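Local coordinates for nucleoporin nup120 (Schizosaccharomyces pombe, PDB 4GQ2), which serves as a structural component of the nuclear pore complex, whose nucleoporins can also act as docking or interaction partners for transport factors, at residues A135-Y140 with C162-S167; G192-I197 with H205-I210; S594-S599 with D621-P626. All coordinates share one frame; numbering follows the deposited sequence.

Contact 1: residues A135-Y140 with C162-S167; sequences ARVLYY and CYRPIS
Three tyrosine rings organise this junction. The Tyr139 ring carries CG1 of Val137, two residues earlier and just ahead of the strand, over one face, 3.5 Å above the plane and displaced toward the rim. Cys162 comes from the neighbouring strand: its SG lies 3.6 Å from Tyr139 CE1 and nearly as close to CD1, an oblique sulfur-aromatic contact. The ring also meets Phe107 edge-to-face. Tyr163 is approached at its edge instead, where CB of Tyr140 sits in the ring plane, 3.8 Å from Tyr163 CE2. Tyr140 has CG anti to its backbone N (chi1 -178°), and its ring runs on to Tyr130 while its hydroxyl bonds to the carbonyl of Thr181.

The backbone sets up these meetings. Leu138 and Tyr163 form an antiparallel hydrogen-bonded pair: Leu138 N donates a hydrogen bond to Tyr163 O at 2.8 Å, and Tyr163 N donates one to Leu138 O at the same separation, each donor lying nearly along the C=O axis. The next pair, Tyr139 with Cys162, is non-hydrogen-bonded; by the usual alternation its side chains fall on one face and those of Leu138 and Tyr163 on the other. There the two side chains cross obliquely, Leu138 CD2 resting 4.1 Å from Tyr163 CB, and Pro165 extends the apolar patch with its CG 4.2 Å from Leu138 CB. Val137 CG1 also reaches the Tyr163 carbonyl oxygen, at 3.6 Å. Beyond the bridges the chains part; Pro165 touches Ile196, and Tyr163 touches Leu198, both of strand 193-199. The arrangement joins strand 138-143 to strand 160-163, one of the two outer strands of a four-stranded antiparallel sheet, in the manner of the third and fourth strands of a beta-propeller blade.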
loop_
_atom_site.group_PDB
_atom_site.type_symbol
_atom_site.label_atom_id
_atom_site.label_comp_id
_atom_site.label_asym_id
_atom_site.label_seq_id
_atom_site.Cartn_x
_atom_site.Cartn_y
_atom_site.Cartn_z
ATOM N N ALA A 135 -7.439 39.447 -16.885
ATOM C CA ALA A 135 -7.132 40.875 -16.808
ATOM C C ALA A 135 -6.373 41.352 -18.034
ATOM O O ALA A 135 -6.148 42.552 -18.201
ATOM C CB ALA A 135 -6.340 41.184 -15.556
ATOM N N ARG A 136 -5.980 40.398 -18.878
ATOM C CA ARG A 136 -5.373 40.655 -20.192
ATOM C C ARG A 136 -3.909 41.056 -20.155
ATOM O O ARG A 136 -3.429 41.723 -21.073
ATOM C CB ARG A 136 -6.186 41.659 -21.019
ATOM C CG ARG A 136 -7.505 41.111 -21.520
ATOM C CD ARG A 136 -8.258 42.162 -22.303
ATOM N NE ARG A 136 -9.694 41.906 -22.300
ATOM C CZ ARG A 136 -10.581 42.582 -23.023
ATOM N NH1 ARG A 136 -10.183 43.559 -23.830
ATOM N NH2 ARG A 136 -11.869 42.272 -22.941
ATOM N N VAL A 137 -3.206 40.628 -19.106
ATOM C CA VAL A 137 -1.746 40.738 -19.043
ATOM C C VAL A 137 -1.110 39.496 -19.685
ATOM O O VAL A 137 -1.534 38.377 -19.421
ATOM C CB VAL A 137 -1.253 40.900 -17.589
ATOM C CG1 VAL A 137 0.256 41.065 -17.549
ATOM C CG2 VAL A 137 -1.917 42.100 -16.924
ATOM N N LEU A 138 -0.112 39.702 -20.542
ATOM C CA LEU A 138 0.641 38.600 -21.137
ATOM C C LEU A 138 1.915 38.340 -20.338
ATOM O O LEU A 138 2.732 39.241 -20.131
ATOM C CB LEU A 138 0.987 38.893 -22.603
ATOM C CG LEU A 138 2.068 38.023 -23.266
ATOM C CD1 LEU A 138 1.592 36.599 -23.537
ATOM C CD2 LEU A 138 2.554 38.661 -24.557
ATOM N N TYR A 139 2.081 37.099 -19.894
ATOM C CA TYR A 139 3.239 36.739 -19.101
ATOM C C TYR A 139 4.162 35.829 -19.872
ATOM O O TYR A 139 3.714 34.910 -20.549
ATOM C CB TYR A 139 2.818 36.076 -17.804
ATOM C CG TYR A 139 2.017 36.963 -16.883
ATOM C CD1 TYR A 139 2.654 37.811 -15.971
ATOM C CD2 TYR A 139 0.622 36.941 -16.903
ATOM C CE1 TYR A 139 1.920 38.620 -15.111
ATOM C CE2 TYR A 139 -0.120 37.739 -16.041
ATOM C CZ TYR A 139 0.530 38.575 -15.148
ATOM O OH TYR A 139 -0.211 39.369 -14.297
ATOM N N TYR A 140 5.457 36.102 -19.762
ATOM C CA TYR A 140 6.474 35.343 -20.473
ATOM C C TYR A 140 7.383 34.680 -19.440
ATOM O O TYR A 140 8.294 35.321 -18.893
ATOM C CB TYR A 140 7.253 36.275 -21.409
ATOM C CG TYR A 140 8.310 35.601 -22.249
ATOM C CD1 TYR A 140 7.988 34.992 -23.458
ATOM C CD2 TYR A 140 9.637 35.587 -21.845
ATOM C CE1 TYR A 140 8.960 34.385 -24.238
ATOM C CE2 TYR A 140 10.617 34.979 -22.613
ATOM C CZ TYR A 140 10.279 34.382 -23.803
ATOM O OH TYR A 140 11.273 33.782 -24.550
ATOM N N CYS A 162 6.548 40.634 -17.827
ATOM C CA CYS A 162 5.145 41.012 -18.009
ATOM C C CYS A 162 4.950 42.010 -19.137
ATOM O O CYS A 162 5.674 43.006 -19.237
ATOM C CB CYS A 162 4.569 41.593 -16.721
ATOM S SG CYS A 162 4.951 40.579 -15.289
ATOM N N TYR A 163 3.951 41.742 -19.970
ATOM C CA TYR A 163 3.643 42.588 -21.110
ATOM C C TYR A 163 2.174 42.967 -21.117
ATOM O O TYR A 163 1.317 42.150 -20.781
ATOM C CB TYR A 163 3.983 41.864 -22.406
ATOM C CG TYR A 163 5.445 41.530 -22.564
ATOM C CD1 TYR A 163 6.342 42.465 -23.087
ATOM C CD2 TYR A 163 5.934 40.273 -22.209
ATOM C CE1 TYR A 163 7.688 42.159 -23.247
ATOM C CE2 TYR A 163 7.279 39.960 -22.357
ATOM C CZ TYR A 163 8.150 40.904 -22.878
ATOM O OH TYR A 163 9.482 40.595 -23.030
ATOM N N ARG A 164 1.896 44.212 -21.502
ATOM C CA ARG A 164 0.528 44.683 -21.695
ATOM C C ARG A 164 0.337 45.136 -23.143
ATOM O O ARG A 164 0.472 46.324 -23.444
ATOM C CB ARG A 164 0.201 45.821 -20.727
ATOM C CG ARG A 164 -0.065 45.375 -19.302
ATOM C CD ARG A 164 -0.373 46.571 -18.421
ATOM N NE ARG A 164 -0.772 46.167 -17.076
ATOM C CZ ARG A 164 -1.002 47.008 -16.072
ATOM N NH1 ARG A 164 -0.877 48.319 -16.244
ATOM N NH2 ARG A 164 -1.358 46.535 -14.890
ATOM N N PRO A 165 0.015 44.189 -24.046
ATOM C CA PRO A 165 -0.107 44.503 -25.468
ATOM C C PRO A 165 -1.251 45.473 -25.715
ATOM O O PRO A 165 -2.304 45.363 -25.084
ATOM C CB PRO A 165 -0.408 43.143 -26.116
ATOM C CG PRO A 165 -0.079 42.124 -25.074
ATOM C CD PRO A 165 -0.375 42.797 -23.771
ATOM N N ILE A 166 -1.027 46.418 -26.622
ATOM C CA ILE A 166 -1.980 47.495 -26.878
ATOM C C ILE A 166 -3.296 46.962 -27.443
ATOM O O ILE A 166 -4.369 47.391 -27.021
ATOM C CB ILE A 166 -1.346 48.604 -27.750
ATOM C CG1 ILE A 166 -0.326 49.388 -26.911
ATOM C CG2 ILE A 166 -2.407 49.542 -28.315
ATOM C CD1 ILE A 166 0.739 50.098 -27.715
ATOM N N SER A 167 -3.209 45.990 -28.350
ATOM C CA SER A 167 -4.398 45.362 -28.933
ATOM C C SER A 167 -5.345 44.718 -27.905
ATOM O O SER A 167 -6.529 44.513 -28.191
ATOM C CB SER A 167 -4.001 44.350 -30.008
ATOM O OG SER A 167 -3.202 43.312 -29.471
#

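Contact 2: residues G192-I197 with H205-I210; sequences GLTKII and HYEQHI
Ile197, Ile210 and Leu193 bury the most surface here, and all three project from the same face of an antiparallel strand pair. Ile197 works at one end. Its CB lies over a face of the Tyr206 ring, 4.2 Å from the centroid in a CH-pi contact, while CD1 reaches Tyr206 CE2 at 3.7 Å and also rests on CG of Gln208. Tyr206 folds its ring across Ile197 by placing CG in the crowded position between backbone N and carbonyl carbon (chi1 72°). Beneath them Ile197 N bonds to Tyr206 O at 2.9 Å, almost straight along the C=O axis, and Tyr206 N answers to Ile197 O.

At the other end Leu193 and Ile210 lie flank to flank on neighbouring strands, with Leu193 CD2 3.9 Å from Ile210 CG2; both touch Leu262 of strand 258-263. Between the two ends Lys195 and Gln208 run alongside each other, and their polar tips share Asn267.

On the reverse face Thr194 OG1, anti to its backbone N, donates to the anti lone pair of Glu207 OE2 at 2.7 Å, an oxygen that Ser167 OG also grips. A valine in place of Thr194 would lose this hydroxyl and would probably leave Glu207 less firmly positioned, although Ser167 OG would still reach that oxygen. Strands 193-199 and 204-210 thus form a beta hairpin, the last two strands of a four-stranded antiparallel sheet, as in a blade of a beta-propeller.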
loop_
_atom_site.group_PDB
_atom_site.type_symbol
_atom_site.label_atom_id
_atom_site.label_comp_id
_atom_site.label_asym_id
_atom_site.label_seq_id
_atom_site.Cartn_x
_atom_site.Cartn_y
_atom_site.Cartn_z
ATOM N N GLY A 192 -10.336 39.202 -35.609
ATOM C CA GLY A 192 -8.992 39.768 -35.669
ATOM C C GLY A 192 -7.886 38.869 -35.141
ATOM O O GLY A 192 -8.141 37.874 -34.460
ATOM N N LEU A 193 -6.648 39.239 -35.454
ATOM C CA LEU A 193 -5.479 38.421 -35.146
ATOM C C LEU A 193 -4.215 39.275 -35.068
ATOM O O LEU A 193 -3.891 40.009 -36.002
ATOM C CB LEU A 193 -5.311 37.322 -36.206
ATOM C CG LEU A 193 -4.162 36.317 -36.072
ATOM C CD1 LEU A 193 -4.501 35.212 -35.079
ATOM C CD2 LEU A 193 -3.825 35.724 -37.430
ATOM N N THR A 194 -3.501 39.159 -33.954
ATOM C CA THR A 194 -2.260 39.899 -33.744
ATOM C C THR A 194 -1.053 38.966 -33.642
ATOM O O THR A 194 -1.177 37.813 -33.224
ATOM C CB THR A 194 -2.335 40.796 -32.484
ATOM O OG1 THR A 194 -1.131 41.560 -32.366
ATOM C CG2 THR A 194 -2.511 39.965 -31.218
ATOM N N LYS A 195 0.111 39.468 -34.041
ATOM C CA LYS A 195 1.362 38.783 -33.754
ATOM C C LYS A 195 2.159 39.636 -32.780
ATOM O O LYS A 195 2.624 40.724 -33.127
ATOM C CB LYS A 195 2.169 38.503 -35.029
ATOM C CG LYS A 195 3.403 37.645 -34.785
ATOM C CD LYS A 195 4.342 37.611 -35.983
ATOM C CE LYS A 195 3.934 36.551 -36.992
ATOM N NZ LYS A 195 4.812 36.576 -38.194
ATOM N N ILE A 196 2.286 39.147 -31.551
ATOM C CA ILE A 196 3.095 39.808 -30.541
ATOM C C ILE A 196 4.536 39.309 -30.646
ATOM O O ILE A 196 4.783 38.110 -30.526
ATOM C CB ILE A 196 2.523 39.575 -29.125
ATOM C CG1 ILE A 196 1.079 40.094 -29.053
ATOM C CG2 ILE A 196 3.402 40.240 -28.069
ATOM C CD1 ILE A 196 0.281 39.581 -27.875
ATOM N N ILE A 197 5.472 40.232 -30.892
ATOM C CA ILE A 197 6.894 39.896 -31.005
ATOM C C ILE A 197 7.672 40.551 -29.873
ATOM O O ILE A 197 7.648 41.774 -29.713
ATOM C CB ILE A 197 7.513 40.316 -32.365
ATOM C CG1 ILE A 197 6.748 39.707 -33.544
ATOM C CG2 ILE A 197 8.983 39.912 -32.448
ATOM C CD1 ILE A 197 5.781 40.667 -34.201
ATOM N N HIS A 205 8.319 45.077 -26.377
ATOM C CA HIS A 205 7.675 44.333 -27.460
ATOM C C HIS A 205 7.029 45.228 -28.478
ATOM O O HIS A 205 6.798 46.416 -28.227
ATOM C CB HIS A 205 6.595 43.431 -26.886
ATOM C CG HIS A 205 5.330 44.168 -26.535
ATOM N ND1 HIS A 205 4.210 44.083 -27.282
ATOM C CD2 HIS A 205 5.043 45.048 -25.489
ATOM C CE1 HIS A 205 3.248 44.850 -26.732
ATOM N NE2 HIS A 205 3.760 45.440 -25.633
ATOM N N TYR A 206 6.703 44.647 -29.631
ATOM C CA TYR A 206 5.807 45.283 -30.593
ATOM C C TYR A 206 4.843 44.264 -31.207
ATOM O O TYR A 206 5.037 43.050 -31.072
ATOM C CB TYR A 206 6.605 46.019 -31.674
ATOM C CG TYR A 206 7.312 45.118 -32.664
ATOM C CD1 TYR A 206 8.564 44.580 -32.375
ATOM C CD2 TYR A 206 6.732 44.816 -33.895
ATOM C CE1 TYR A 206 9.218 43.763 -33.282
ATOM C CE2 TYR A 206 7.381 43.999 -34.808
ATOM C CZ TYR A 206 8.623 43.478 -34.497
ATOM O OH TYR A 206 9.271 42.667 -35.401
ATOM N N GLU A 207 3.808 44.764 -31.882
ATOM C CA GLU A 207 2.805 43.902 -32.513
ATOM C C GLU A 207 2.850 43.987 -34.036
ATOM O O GLU A 207 3.496 44.871 -34.601
ATOM C CB GLU A 207 1.393 44.245 -32.021
ATOM C CG GLU A 207 1.286 44.533 -30.530
ATOM C CD GLU A 207 -0.125 44.374 -30.001
ATOM O OE1 GLU A 207 -0.576 45.252 -29.230
ATOM O OE2 GLU A 207 -0.779 43.369 -30.354
ATOM N N GLN A 208 2.177 43.045 -34.690
ATOM C CA GLN A 208 1.913 43.124 -36.123
ATOM C C GLN A 208 0.441 42.813 -36.377
ATOM O O GLN A 208 -0.051 41.739 -36.018
ATOM C CB GLN A 208 2.817 42.177 -36.921
ATOM C CG GLN A 208 4.259 42.646 -37.048
ATOM C CD GLN A 208 5.130 41.705 -37.865
ATOM O OE1 GLN A 208 4.878 40.503 -37.944
ATOM N NE2 GLN A 208 6.171 42.255 -38.474
ATOM N N HIS A 209 -0.254 43.780 -36.974
ATOM C CA HIS A 209 -1.658 43.642 -37.349
ATOM C C HIS A 209 -1.732 42.728 -38.538
ATOM O O HIS A 209 -1.109 42.994 -39.570
ATOM C CB HIS A 209 -2.227 45.016 -37.701
ATOM C CG HIS A 209 -3.691 45.184 -37.364
ATOM N ND1 HIS A 209 -4.111 45.911 -36.307
ATOM C CD2 HIS A 209 -4.839 44.699 -37.989
ATOM C CE1 HIS A 209 -5.458 45.890 -36.255
ATOM N NE2 HIS A 209 -5.902 45.148 -37.287
ATOM N N ILE A 210 -2.467 41.628 -38.405
ATOM C CA ILE A 210 -2.628 40.679 -39.506
ATOM C C ILE A 210 -4.011 40.852 -40.135
ATOM O O ILE A 210 -5.029 40.828 -39.440
ATOM C CB ILE A 210 -2.368 39.220 -39.062
ATOM C CG1 ILE A 210 -0.888 39.033 -38.707
ATOM C CG2 ILE A 210 -2.777 38.237 -40.156
ATOM C CD1 ILE A 210 -0.570 37.724 -38.013
#

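Contact 3: residues S594-S599 with D621-P626; sequences SEIRYS and DKHIYP
His623 reaches from helix 612-624 to helix 590-605 with CG anti to its carbonyl carbon (chi1 -63°), and chi2 of -65° turns the imidazole so that one face lies against the helix opposite. Ile596 CA sits over the centre of that face, 4.2 Å from the centroid, a CH-pi contact. The isoleucine and histidine side chains pass each other head to tail: CG1 of Ile596, likewise anti to the carbonyl carbon, comes within 3.5 Å of His623 CB. CB of the neighbouring Lys622 stands over the other face, displaced toward the rim.

This is side-to-side packing of two consecutive helices running roughly opposite ways in the alpha-helical part of the protein, with Phe698 of helix 672-703 also resting on Ile596.

At the ring edge, Ser599 points OG back along its own helix, anti to the carbonyl carbon, and makes a 2.6 Å hydrogen bond with His623 NE2, in which either atom could be the donor. The bond would hold the imidazole in this rotation, with Ile596 against one face. Lys622 adopts the crowded first torsion (chi1 52°) and then runs extended, bringing CE to 3.8 Å from Ser599 OG.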
loop_
_atom_site.group_PDB
_atom_site.type_symbol
_atom_site.label_atom_id
_atom_site.label_comp_id
_atom_site.label_asym_id
_atom_site.label_seq_id
_atom_site.Cartn_x
_atom_site.Cartn_y
_atom_site.Cartn_z
ATOM N N SER A 594 -12.078 -13.263 2.543
ATOM C CA SER A 594 -11.062 -12.821 3.476
ATOM C C SER A 594 -10.551 -14.010 4.285
ATOM O O SER A 594 -9.360 -14.088 4.610
ATOM C CB SER A 594 -11.632 -11.716 4.367
ATOM O OG SER A 594 -10.694 -11.310 5.337
ATOM N N GLU A 595 -11.448 -14.948 4.579
ATOM C CA GLU A 595 -11.083 -16.161 5.311
ATOM C C GLU A 595 -10.302 -17.125 4.420
ATOM O O GLU A 595 -9.364 -17.791 4.876
ATOM C CB GLU A 595 -12.327 -16.848 5.887
ATOM C CG GLU A 595 -13.024 -16.031 6.967
ATOM C CD GLU A 595 -14.152 -16.776 7.657
ATOM O OE1 GLU A 595 -15.263 -16.847 7.083
ATOM O OE2 GLU A 595 -13.931 -17.265 8.788
ATOM N N ILE A 596 -10.696 -17.182 3.146
ATOM C CA ILE A 596 -10.048 -18.035 2.160
ATOM C C ILE A 596 -8.592 -17.604 1.923
ATOM O O ILE A 596 -7.677 -18.445 1.887
ATOM C CB ILE A 596 -10.867 -18.073 0.855
ATOM C CG1 ILE A 596 -12.063 -19.010 1.030
ATOM C CG2 ILE A 596 -10.013 -18.515 -0.321
ATOM C CD1 ILE A 596 -13.109 -18.904 -0.066
ATOM N N ARG A 597 -8.376 -16.299 1.800
ATOM C CA ARG A 597 -7.034 -15.784 1.555
ATOM C C ARG A 597 -6.107 -15.990 2.755
ATOM O O ARG A 597 -4.911 -16.229 2.590
ATOM C CB ARG A 597 -7.094 -14.330 1.105
ATOM C CG ARG A 597 -7.821 -14.194 -0.225
ATOM C CD ARG A 597 -8.005 -12.748 -0.670
ATOM N NE ARG A 597 -8.571 -12.742 -2.015
ATOM C CZ ARG A 597 -9.329 -11.780 -2.528
ATOM N NH1 ARG A 597 -9.628 -10.707 -1.820
ATOM N NH2 ARG A 597 -9.792 -11.900 -3.765
ATOM N N TYR A 598 -6.678 -15.940 3.954
ATOM C CA TYR A 598 -5.952 -16.279 5.173
ATOM C C TYR A 598 -5.555 -17.760 5.204
ATOM O O TYR A 598 -4.451 -18.089 5.603
ATOM C CB TYR A 598 -6.789 -15.920 6.411
ATOM C CG TYR A 598 -6.176 -16.405 7.706
ATOM C CD1 TYR A 598 -6.372 -17.717 8.139
ATOM C CD2 TYR A 598 -5.382 -15.557 8.492
ATOM C CE1 TYR A 598 -5.803 -18.177 9.318
ATOM C CE2 TYR A 598 -4.813 -16.008 9.677
ATOM C CZ TYR A 598 -5.029 -17.313 10.084
ATOM O OH TYR A 598 -4.473 -17.765 11.256
ATOM N N SER A 599 -6.462 -18.648 4.790
ATOM C CA SER A 599 -6.143 -20.068 4.628
ATOM C C SER A 599 -5.073 -20.307 3.551
ATOM O O SER A 599 -4.185 -21.143 3.738
ATOM C CB SER A 599 -7.391 -20.867 4.260
ATOM O OG SER A 599 -8.338 -20.831 5.295
ATOM N N ASP A 621 -13.921 -28.417 2.457
ATOM C CA ASP A 621 -14.832 -28.610 3.581
ATOM C C ASP A 621 -15.126 -27.321 4.341
ATOM O O ASP A 621 -16.273 -27.064 4.697
ATOM C CB ASP A 621 -14.289 -29.661 4.550
ATOM C CG ASP A 621 -15.369 -30.234 5.450
ATOM O OD1 ASP A 621 -16.088 -31.152 5.000
ATOM O OD2 ASP A 621 -15.498 -29.769 6.603
ATOM N N LYS A 622 -14.103 -26.509 4.587
ATOM C CA LYS A 622 -14.313 -25.304 5.382
ATOM C C LYS A 622 -14.785 -24.097 4.569
ATOM O O LYS A 622 -15.603 -23.312 5.054
ATOM C CB LYS A 622 -13.086 -24.965 6.246
ATOM C CG LYS A 622 -11.764 -24.890 5.499
ATOM C CD LYS A 622 -10.587 -24.714 6.450
ATOM C CE LYS A 622 -9.280 -24.543 5.683
ATOM N NZ LYS A 622 -8.079 -24.579 6.564
ATOM N N HIS A 623 -14.304 -23.971 3.332
ATOM C CA HIS A 623 -14.519 -22.739 2.548
ATOM C C HIS A 623 -15.422 -22.823 1.358
ATOM O O HIS A 623 -16.070 -21.836 1.002
ATOM C CB HIS A 623 -13.183 -22.138 2.129
ATOM C CG HIS A 623 -12.334 -21.706 3.296
ATOM N ND1 HIS A 623 -12.695 -20.701 4.125
ATOM C CD2 HIS A 623 -11.121 -22.188 3.769
ATOM C CE1 HIS A 623 -11.757 -20.546 5.071
ATOM N NE2 HIS A 623 -10.795 -21.459 4.857
ATOM N N ILE A 624 -15.489 -23.986 0.725
ATOM C CA ILE A 624 -16.310 -24.120 -0.464
ATOM C C ILE A 624 -17.673 -24.728 -0.146
ATOM O O ILE A 624 -18.707 -24.097 -0.379
ATOM C CB ILE A 624 -15.576 -24.905 -1.569
ATOM C CG1 ILE A 624 -14.342 -24.125 -2.010
ATOM C CG2 ILE A 624 -16.500 -25.170 -2.750
ATOM C CD1 ILE A 624 -13.385 -24.934 -2.850
ATOM N N TYR A 625 -17.663 -25.941 0.397
ATOM C CA TYR A 625 -18.890 -26.676 0.691
ATOM C C TYR A 625 -19.998 -25.823 1.343
ATOM O O TYR A 625 -21.124 -25.812 0.846
ATOM C CB TYR A 625 -18.574 -27.934 1.512
ATOM C CG TYR A 625 -19.771 -28.794 1.839
ATOM C CD1 TYR A 625 -20.257 -29.725 0.920
ATOM C CD2 TYR A 625 -20.410 -28.688 3.075
ATOM C CE1 TYR A 625 -21.354 -30.520 1.220
ATOM C CE2 TYR A 625 -21.507 -29.477 3.384
ATOM C CZ TYR A 625 -21.973 -30.391 2.454
ATOM O OH TYR A 625 -23.060 -31.177 2.757
ATOM N N PRO A 626 -19.689 -25.096 2.437
ATOM C CA PRO A 626 -20.770 -24.324 3.075
ATOM C C PRO A 626 -21.273 -23.131 2.265
ATOM O O PRO A 626 -22.309 -22.557 2.596
ATOM C CB PRO A 626 -20.138 -23.833 4.382
ATOM C CG PRO A 626 -18.674 -23.882 4.147
ATOM C CD PRO A 626 -18.445 -25.044 3.230
#

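Contacts 1 and 2 are near neighbours in the propeller: their centres are 12 Å apart, and the loop that follows strand 160-163 packs against the hairpin of contact 2. Ile166 N lies 2.9 Å from Glu207 OE1, and Pro165 CA packs 3.6 Å from His205 CE1, so the segment that leaves one sheet is seated against the next. Contact 3 belongs to the helical part, on the other side of the chain's centre, with its centre about 68 Å from that of contact 1 and about 74 Å from that of contact 2. It touches neither, with nearest atoms about 51 Å and 57 Å away; the contacts sample the propeller and the helical part of this nucleoporin.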